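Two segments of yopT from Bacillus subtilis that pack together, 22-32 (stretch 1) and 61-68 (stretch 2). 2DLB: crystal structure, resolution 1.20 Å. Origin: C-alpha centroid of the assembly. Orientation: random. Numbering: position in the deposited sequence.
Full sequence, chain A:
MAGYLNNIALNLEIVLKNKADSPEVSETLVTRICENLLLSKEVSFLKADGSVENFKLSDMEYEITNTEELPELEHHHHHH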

# COMPACT_ATOMS: atom_id res chain seq x y z
N SER A 22 8.02 -22.66 -13.41
CA SER A 22 6.67 -23.05 -13.04
C SER A 22 6.01 -21.89 -12.32
O SER A 22 6.68 -21.02 -11.79
CB SER A 22 6.72 -24.26 -12.13
OG SER A 22 7.34 -23.88 -10.88
N PRO A 23 4.68 -21.90 -12.26
CA PRO A 23 4.01 -20.87 -11.44
C PRO A 23 4.31 -21.02 -9.96
O PRO A 23 4.31 -20.03 -9.22
CB PRO A 23 2.52 -21.05 -11.79
CG PRO A 23 2.41 -22.51 -12.17
CD PRO A 23 3.69 -22.75 -12.95
N GLU A 24 4.57 -22.24 -9.50
CA GLU A 24 4.94 -22.45 -8.11
C GLU A 24 6.22 -21.68 -7.76
O GLU A 24 6.29 -21.00 -6.73
CB GLU A 24 5.12 -23.93 -7.78
CG GLU A 24 3.87 -24.76 -7.83
CD GLU A 24 3.39 -25.37 -9.10
OE1 GLU A 24 3.86 -24.97 -10.19
OE2 GLU A 24 2.49 -26.25 -9.02
N VAL A 25 7.24 -21.74 -8.63
CA VAL A 25 8.49 -21.05 -8.34
C VAL A 25 8.24 -19.57 -8.47
O VAL A 25 8.72 -18.78 -7.66
CB VAL A 25 9.64 -21.53 -9.24
CG1 VAL A 25 10.82 -20.60 -9.07
CG2 VAL A 25 9.96 -23.01 -8.95
N SER A 26 7.44 -19.13 -9.44
CA SER A 26 7.09 -17.71 -9.56
C SER A 26 6.49 -17.17 -8.28
O SER A 26 6.85 -16.08 -7.80
CB SER A 26 6.12 -17.52 -10.73
OG SER A 26 5.84 -16.13 -10.90
N GLU A 27 5.56 -17.95 -7.70
CA GLU A 27 4.95 -17.57 -6.44
C GLU A 27 5.93 -17.54 -5.27
O GLU A 27 5.87 -16.64 -4.41
CB GLU A 27 3.72 -18.44 -6.10
CG GLU A 27 2.55 -18.19 -7.03
CD GLU A 27 1.24 -18.86 -6.67
OE1 GLU A 27 1.26 -19.74 -5.79
OE2 GLU A 27 0.19 -18.53 -7.28
N THR A 28 6.83 -18.52 -5.18
CA THR A 28 7.84 -18.50 -4.12
C THR A 28 8.69 -17.25 -4.21
O THR A 28 9.02 -16.64 -3.17
CB THR A 28 8.70 -19.78 -4.27
OG1 THR A 28 7.86 -20.93 -4.07
CG2 THR A 28 9.81 -19.78 -3.26
N LEU A 29 9.06 -16.83 -5.42
CA LEU A 29 9.88 -15.63 -5.61
C LEU A 29 9.13 -14.38 -5.11
O LEU A 29 9.68 -13.57 -4.38
CB LEU A 29 10.29 -15.50 -7.07
CG LEU A 29 11.29 -16.50 -7.67
CD1 LEU A 29 11.35 -16.42 -9.19
CD2 LEU A 29 12.71 -16.30 -7.18
N VAL A 30 7.86 -14.20 -5.53
CA VAL A 30 7.06 -13.07 -5.12
C VAL A 30 6.83 -13.11 -3.63
O VAL A 30 6.86 -12.07 -2.94
CB VAL A 30 5.69 -13.06 -5.87
CG1 VAL A 30 4.66 -12.17 -5.20
CG2 VAL A 30 5.99 -12.71 -7.33
N THR A 31 6.60 -14.29 -3.05
CA THR A 31 6.37 -14.42 -1.61
C THR A 31 7.57 -13.93 -0.83
O THR A 31 7.45 -13.19 0.14
CB THR A 31 6.01 -15.86 -1.25
OG1 THR A 31 4.73 -16.17 -1.87
CG2 THR A 31 5.86 -16.03 0.25
N ARG A 32 8.78 -14.27 -1.25
CA ARG A 32 9.98 -13.83 -0.52
C ARG A 32 10.03 -12.31 -0.50
O ARG A 32 10.34 -11.66 0.50
CB ARG A 32 11.22 -14.46 -1.14
CG ARG A 32 12.57 -14.26 -0.49
CD ARG A 32 13.67 -15.12 -1.12
NE ARG A 32 14.84 -15.36 -0.30
CZ ARG A 32 16.09 -15.57 -0.67
NH1 ARG A 32 16.44 -15.56 -1.96
NH2 ARG A 32 17.07 -15.80 0.22
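Stretch 2 61-68: EYEITNTE

The most unusual feature of this contact is a very short polar approach: Thr-67 OG1 lies 2.6 Å from Glu-27 OE2, the shortest distance between the two stretches, in an interface whose other closest pairs each include at least one carbon. Whether the threonine proton is committed to this carboxylate is not settled by the geometry, since another acceptor is within its reach. The approach depends on the glutamate's extension. The CA-to-CB bond of Glu-27 points sideways relative to the strand, but chi1 of -68° (m) and chi2 of -172° (t) carry the carboxylate nearer to it.

Stretch 2 is a strand, residues 61 to 68, extended except at Thr-65, and it runs on in both directions along the chain. Most of its phi/psi pairs are typical of beta structure, such as -148/162 at Tyr-62 and -133/123 at Thr-67; Thr-65, at -94/-48, departs from this. Stretch 1 is helical from Pro-23 to Arg-32. Ser-22 occupies the N-cap position, and its OG accepts from Val-25 N at 3.1 Å with an N-H...acceptor angle of 160°.

The strand crosses the helix obliquely, with 130° between the two N-to-C directions, so it runs closer to antiparallel than to parallel. The axes approach to 8.9 Å, a spacing that leaves room for side chains between the backbones. The direction is also evident in the pairing: Thr-67, late in the strand, meets Pro-23 at the start of the helix, whereas Tyr-62, early in the strand, meets Thr-31 near the end of stretch 1. The nearest CA atoms are those of Pro-23 and Thr-67, 6.4 Å apart.

Three strand residues, Tyr-62, Ile-64 and Thr-67, point toward the helix and supply all of the strand's contacts. Tyr-62 and Ile-64 follow the alternation of an extended chain, but the next contact comes three residues later, after Thr-65 and Asn-66, which both point away. The matching helix residues are Pro-23, Ser-26, Glu-27, Val-30 and Thr-31, whose spacing of three and four places them along one side of the helix.

Ile-64 has the largest covered area of any residue here, 78 Å², and its CD1 gathers three neighbours at nearly equal distances. This atom lies 3.8 Å from Glu-27 CB, 3.9 Å from Val-30 CG1 and 3.8 Å from Thr-31 OG1. The chi1/chi2 combination of -61° (m) and 177° (t) extends the side chain to this position. Thr-67 follows closely with 75 Å² covered; its CG2 is 3.8 Å from Pro-23 CB and 4.2 Å from Ser-26 OG.

At the other end, Tyr-62 OH comes within 3.3 Å of Thr-31 CG2. The hydroxyl of Thr-31 is engaged within the helix, its OG1 donating to Glu-27 O at 2.8 Å. In total the stretches bury 360 Å², both sides summed, a modest area.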

# COMPACT_ATOMS: atom_id res chain seq x y z
N GLU A 61 -0.40 -6.87 5.40
CA GLU A 61 -0.64 -8.28 5.10
C GLU A 61 -0.66 -8.38 3.59
O GLU A 61 -0.91 -7.38 2.93
CB GLU A 61 -1.90 -8.80 5.74
CG GLU A 61 -1.90 -8.86 7.27
CD GLU A 61 -2.71 -7.65 7.71
OE1 GLU A 61 -2.83 -7.49 8.93
OE2 GLU A 61 -3.22 -6.94 6.80
N TYR A 62 -0.45 -9.54 3.04
CA TYR A 62 -0.54 -9.73 1.60
C TYR A 62 -1.03 -11.13 1.28
O TYR A 62 -0.89 -12.06 2.08
CB TYR A 62 0.83 -9.44 0.91
CG TYR A 62 1.82 -10.53 1.20
CD1 TYR A 62 2.55 -10.48 2.38
CD2 TYR A 62 2.02 -11.57 0.29
CE1 TYR A 62 3.46 -11.48 2.64
CE2 TYR A 62 2.91 -12.57 0.58
CZ TYR A 62 3.63 -12.51 1.75
OH TYR A 62 4.51 -13.55 1.97
N GLU A 63 -1.49 -11.23 0.02
CA GLU A 63 -1.79 -12.57 -0.52
C GLU A 63 -1.69 -12.48 -2.04
O GLU A 63 -2.13 -11.48 -2.62
CB GLU A 63 -3.15 -13.05 -0.07
CG GLU A 63 -4.29 -12.33 -0.69
CD GLU A 63 -5.68 -12.91 -0.48
OE1 GLU A 63 -5.80 -14.03 0.10
OE2 GLU A 63 -6.64 -12.19 -0.91
N ILE A 64 -1.15 -13.51 -2.69
CA ILE A 64 -1.17 -13.56 -4.12
C ILE A 64 -2.61 -13.84 -4.58
O ILE A 64 -3.24 -14.73 -4.01
CB ILE A 64 -0.16 -14.60 -4.64
CG1 ILE A 64 1.29 -14.27 -4.24
CG2 ILE A 64 -0.29 -14.76 -6.16
CD1 ILE A 64 2.36 -15.24 -4.63
N THR A 65 -3.09 -13.10 -5.55
CA THR A 65 -4.41 -13.24 -6.14
C THR A 65 -4.43 -14.11 -7.38
O THR A 65 -5.23 -15.04 -7.50
CB THR A 65 -4.98 -11.84 -6.50
OG1 THR A 65 -4.83 -10.95 -5.37
CG2 THR A 65 -6.43 -11.98 -6.87
N ASN A 66 -3.51 -13.88 -8.32
CA ASN A 66 -3.41 -14.54 -9.57
C ASN A 66 -1.91 -14.77 -9.92
O ASN A 66 -1.08 -13.89 -9.65
CB ASN A 66 -3.92 -13.71 -10.76
CG ASN A 66 -5.25 -13.08 -10.60
OD1 ASN A 66 -5.53 -11.92 -10.87
ND2 ASN A 66 -6.19 -13.85 -10.12
N THR A 67 -1.66 -15.89 -10.58
CA THR A 67 -0.38 -16.16 -11.22
C THR A 67 -0.65 -16.69 -12.61
O THR A 67 -1.40 -17.67 -12.77
CB THR A 67 0.44 -17.18 -10.44
OG1 THR A 67 0.60 -16.70 -9.10
CG2 THR A 67 1.84 -17.43 -11.03
N GLU A 68 -0.12 -16.03 -13.64
CA GLU A 68 -0.48 -16.33 -15.02
C GLU A 68 0.76 -16.38 -15.90
O GLU A 68 1.55 -15.45 -15.94
CB GLU A 68 -1.46 -15.26 -15.52
CG GLU A 68 -2.70 -15.12 -14.62
CD GLU A 68 -3.73 -14.11 -14.93
OE1 GLU A 68 -3.65 -13.49 -16.01
OE2 GLU A 68 -4.66 -13.88 -14.13